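Local coordinates for protein ferredoxin component of dioxygenase (Sphingobium yanoikuyae, PDB 2I7F) that probably carries electrons on a Rieske [2Fe-2S] cluster to the terminal oxygenase of the biphenyl 2,3-dioxygenase system, at residues Leu44-Leu52 and Cys64-Asp72. Sequence-based numbering, arbitrary orientation.
Sequences LCTHGNAML and CPFHGGSFD. With FES (Fe2/s2 (inorganic) cluster), chain D.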
loop_
_atom_site.group_PDB
_atom_site.type_symbol
_atom_site.label_atom_id
_atom_site.label_comp_id
_atom_site.label_asym_id
_atom_site.label_seq_id
_atom_site.Cartn_x
_atom_site.Cartn_y
_atom_site.Cartn_z
ATOM N N LEU A 44 3.528 -6.824 -2.383
ATOM C CA LEU A 44 3.914 -7.651 -3.512
ATOM C C LEU A 44 2.939 -7.397 -4.689
ATOM O O LEU A 44 1.742 -7.668 -4.590
ATOM C CB LEU A 44 3.942 -9.174 -3.150
ATOM C CG LEU A 44 4.668 -10.106 -4.147
ATOM C CD1 LEU A 44 6.206 -9.862 -4.128
ATOM C CD2 LEU A 44 4.346 -11.583 -3.906
ATOM N N CYS A 45 3.475 -6.866 -5.792
ATOM C CA CYS A 45 2.755 -6.794 -7.058
ATOM C C CYS A 45 2.105 -8.152 -7.358
ATOM O O CYS A 45 2.667 -9.189 -7.012
ATOM C CB CYS A 45 3.683 -6.433 -8.207
ATOM S SG CYS A 45 2.709 -6.083 -9.679
ATOM N N THR A 46 0.896 -8.116 -7.919
ATOM C CA THR A 46 0.143 -9.346 -8.217
ATOM C C THR A 46 0.620 -9.933 -9.533
ATOM O O THR A 46 0.283 -11.070 -9.866
ATOM C CB THR A 46 -1.426 -9.148 -8.278
ATOM O OG1 THR A 46 -1.756 -8.246 -9.348
ATOM C CG2 THR A 46 -2.037 -8.653 -6.949
ATOM N N HIS A 47 1.419 -9.171 -10.278
ATOM C CA HIS A 47 1.921 -9.630 -11.549
ATOM C C HIS A 47 3.296 -10.295 -11.469
ATOM O O HIS A 47 3.627 -11.172 -12.279
ATOM C CB HIS A 47 1.915 -8.490 -12.552
ATOM C CG HIS A 47 2.417 -8.904 -13.885
ATOM N ND1 HIS A 47 3.691 -8.609 -14.318
ATOM C CD2 HIS A 47 1.867 -9.694 -14.835
ATOM C CE1 HIS A 47 3.881 -9.157 -15.504
ATOM N NE2 HIS A 47 2.795 -9.835 -15.831
ATOM N N GLY A 48 4.100 -9.901 -10.499
ATOM C CA GLY A 48 5.386 -10.539 -10.328
ATOM C C GLY A 48 6.071 -10.225 -9.021
ATOM O O GLY A 48 5.445 -9.801 -8.061
ATOM N N ASN A 49 7.375 -10.477 -8.976
ATOM C CA ASN A 49 8.145 -10.331 -7.755
ATOM C C ASN A 49 8.778 -8.930 -7.731
ATOM O O ASN A 49 9.950 -8.760 -8.030
ATOM C CB ASN A 49 9.227 -11.423 -7.662
ATOM C CG ASN A 49 8.672 -12.816 -7.422
ATOM O OD1 ASN A 49 7.765 -13.013 -6.639
ATOM N ND2 ASN A 49 9.261 -13.810 -8.104
ATOM N N ALA A 50 7.951 -7.922 -7.426
ATOM C CA ALA A 50 8.371 -6.559 -7.176
ATOM C C ALA A 50 7.529 -6.048 -6.021
ATOM O O ALA A 50 6.422 -6.551 -5.792
ATOM C CB ALA A 50 8.163 -5.699 -8.387
ATOM N N MET A 51 8.063 -5.076 -5.294
ATOM C CA MET A 51 7.330 -4.397 -4.216
ATOM C C MET A 51 6.834 -3.058 -4.696
ATOM O O MET A 51 7.615 -2.264 -5.233
ATOM C CB MET A 51 8.193 -4.190 -2.971
ATOM C CG MET A 51 8.532 -5.500 -2.183
ATOM S SD MET A 51 7.118 -6.503 -1.718
ATOM C CE MET A 51 7.893 -7.897 -0.971
ATOM N N LEU A 52 5.554 -2.790 -4.461
ATOM C CA LEU A 52 4.965 -1.543 -4.897
ATOM C C LEU A 52 5.587 -0.303 -4.230
ATOM O O LEU A 52 5.696 0.734 -4.862
ATOM C CB LEU A 52 3.461 -1.564 -4.727
ATOM C CG LEU A 52 2.703 -2.573 -5.554
ATOM C CD1 LEU A 52 1.261 -2.483 -5.097
ATOM C CD2 LEU A 52 2.872 -2.277 -7.096
ATOM N N CYS A 64 4.089 -0.079 -10.454
ATOM C CA CYS A 64 5.056 -1.097 -10.140
ATOM C C CYS A 64 6.421 -0.725 -10.740
ATOM O O CYS A 64 6.479 -0.101 -11.824
ATOM C CB CYS A 64 4.569 -2.439 -10.698
ATOM S SG CYS A 64 5.639 -3.848 -10.322
ATOM N N PRO A 65 7.533 -1.079 -10.035
ATOM C CA PRO A 65 8.852 -0.877 -10.618
ATOM C C PRO A 65 9.168 -1.664 -11.908
ATOM O O PRO A 65 10.149 -1.361 -12.587
ATOM C CB PRO A 65 9.808 -1.259 -9.467
ATOM C CG PRO A 65 9.063 -2.049 -8.557
ATOM C CD PRO A 65 7.620 -1.617 -8.663
ATOM N N PHE A 66 8.367 -2.680 -12.220
ATOM C CA PHE A 66 8.470 -3.436 -13.483
ATOM C C PHE A 66 7.253 -3.175 -14.383
ATOM O O PHE A 66 6.154 -2.865 -13.903
ATOM C CB PHE A 66 8.483 -4.945 -13.226
ATOM C CG PHE A 66 9.802 -5.523 -12.772
ATOM C CD1 PHE A 66 10.999 -5.169 -13.375
ATOM C CD2 PHE A 66 9.825 -6.506 -11.819
ATOM C CE1 PHE A 66 12.183 -5.773 -12.989
ATOM C CE2 PHE A 66 11.011 -7.108 -11.423
ATOM C CZ PHE A 66 12.196 -6.747 -12.025
ATOM N N HIS A 67 7.509 -3.237 -15.685
ATOM C CA HIS A 67 6.515 -3.529 -16.767
ATOM C C HIS A 67 5.506 -2.408 -17.074
ATOM O O HIS A 67 4.725 -2.512 -18.032
ATOM C CB HIS A 67 5.747 -4.847 -16.560
ATOM C CG HIS A 67 6.588 -6.029 -16.168
ATOM N ND1 HIS A 67 6.293 -6.806 -15.072
ATOM C CD2 HIS A 67 7.667 -6.604 -16.750
ATOM C CE1 HIS A 67 7.180 -7.781 -14.968
ATOM N NE2 HIS A 67 8.025 -7.683 -15.974
ATOM N N GLY A 68 5.505 -1.364 -16.248
ATOM C CA GLY A 68 4.550 -0.290 -16.388
ATOM C C GLY A 68 3.208 -0.562 -15.732
ATOM O O GLY A 68 2.265 0.198 -15.923
ATOM N N GLY A 69 3.128 -1.619 -14.935
ATOM C CA GLY A 69 1.899 -1.995 -14.295
ATOM C C GLY A 69 1.530 -0.970 -13.246
ATOM O O GLY A 69 2.381 -0.277 -12.760
ATOM N N SER A 70 0.248 -0.872 -12.920
ATOM C CA SER A 70 -0.208 0.045 -11.891
ATOM C C SER A 70 -1.494 -0.434 -11.240
ATOM O O SER A 70 -2.256 -1.227 -11.838
ATOM C CB SER A 70 -0.408 1.452 -12.472
ATOM O OG SER A 70 -1.643 1.566 -13.157
ATOM N N PHE A 71 -1.708 0.064 -10.019
ATOM C CA PHE A 71 -2.914 -0.107 -9.228
ATOM C C PHE A 71 -3.443 1.197 -8.685
ATOM O O PHE A 71 -2.708 2.173 -8.486
ATOM C CB PHE A 71 -2.676 -1.005 -7.996
ATOM C CG PHE A 71 -2.156 -2.353 -8.326
ATOM C CD1 PHE A 71 -3.025 -3.418 -8.559
ATOM C CD2 PHE A 71 -0.778 -2.556 -8.424
ATOM C CE1 PHE A 71 -2.539 -4.648 -8.912
ATOM C CE2 PHE A 71 -0.291 -3.795 -8.747
ATOM C CZ PHE A 71 -1.165 -4.840 -8.978
ATOM N N ASP A 72 -4.737 1.193 -8.400
ATOM C CA ASP A 72 -5.374 2.285 -7.659
ATOM C C ASP A 72 -5.174 2.023 -6.155
ATOM O O ASP A 72 -5.696 1.046 -5.607
ATOM C CB ASP A 72 -6.868 2.374 -8.031
ATOM C CG ASP A 72 -7.528 3.586 -7.462
ATOM O OD1 ASP A 72 -7.287 3.878 -6.278
ATOM O OD2 ASP A 72 -8.317 4.242 -8.182
HETATM FE FE1 FES D . 4.863 -6.902 -13.499
HETATM FE FE2 FES D . 4.414 -5.531 -11.145
HETATM S S1 FES D . 3.581 -5.169 -13.170
HETATM S S2 FES D . 5.725 -7.322 -11.502
#
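Cys45 SG is gripped from two directions and touched from a third: it binds iron FE2 of the cluster at 2.3 Å, accepts a nearly straight hydrogen bond from His47 N (164°), and meets the edge of the Phe71 ring. Cys64 SG, on the same iron, likewise accepts a backbone N-H from its own loop, Phe66 N at 3.5 Å. With its sulfur anti to the backbone N (chi1 -170°), Cys45 swings SG onto iron FE2; Cys45 SG and Cys64 SG lie 3.7 Å apart. The second iron, FE1, is held by His47 ND1 at 2.2 Å and by His67 ND1. Their rings are turned almost square to one another, planes at 89°; the two ND1 atoms are close because they share the metal, not because they bond to each other. This is the Rieske arrangement: Cys45-X-His47 from one loop and Cys64-X-X-His67 from the other, so that one iron has two thiolates and the other two imidazoles. Pro82, from a third loop, touches both histidines. Glycines make room for the bridging sulfides, since a CB on Gly48 would strike S2 and one on Gly69 would strike S1. On the Ala50 side, the methyl CB packs against Cys64 SG, Pro65 CG and Phe66 CD2. The Phe71 ring reaches from strand 70-72 to the 44-52 loop, its rim meeting Cys45 SG and Thr46 OG1 in plane, while Leu52 CD2 reaches Phe71 CE2 at 3.9 Å. Replacing Phe71 with an alanine would probably open a gap beside Leu52, Cys45 and Thr46 and leave the Cys45 sulfur without its aromatic neighbour. Thr46 OG1, 3.5 Å from Phe71 CZ, has its hydrogen bond elsewhere, with Ile85 O.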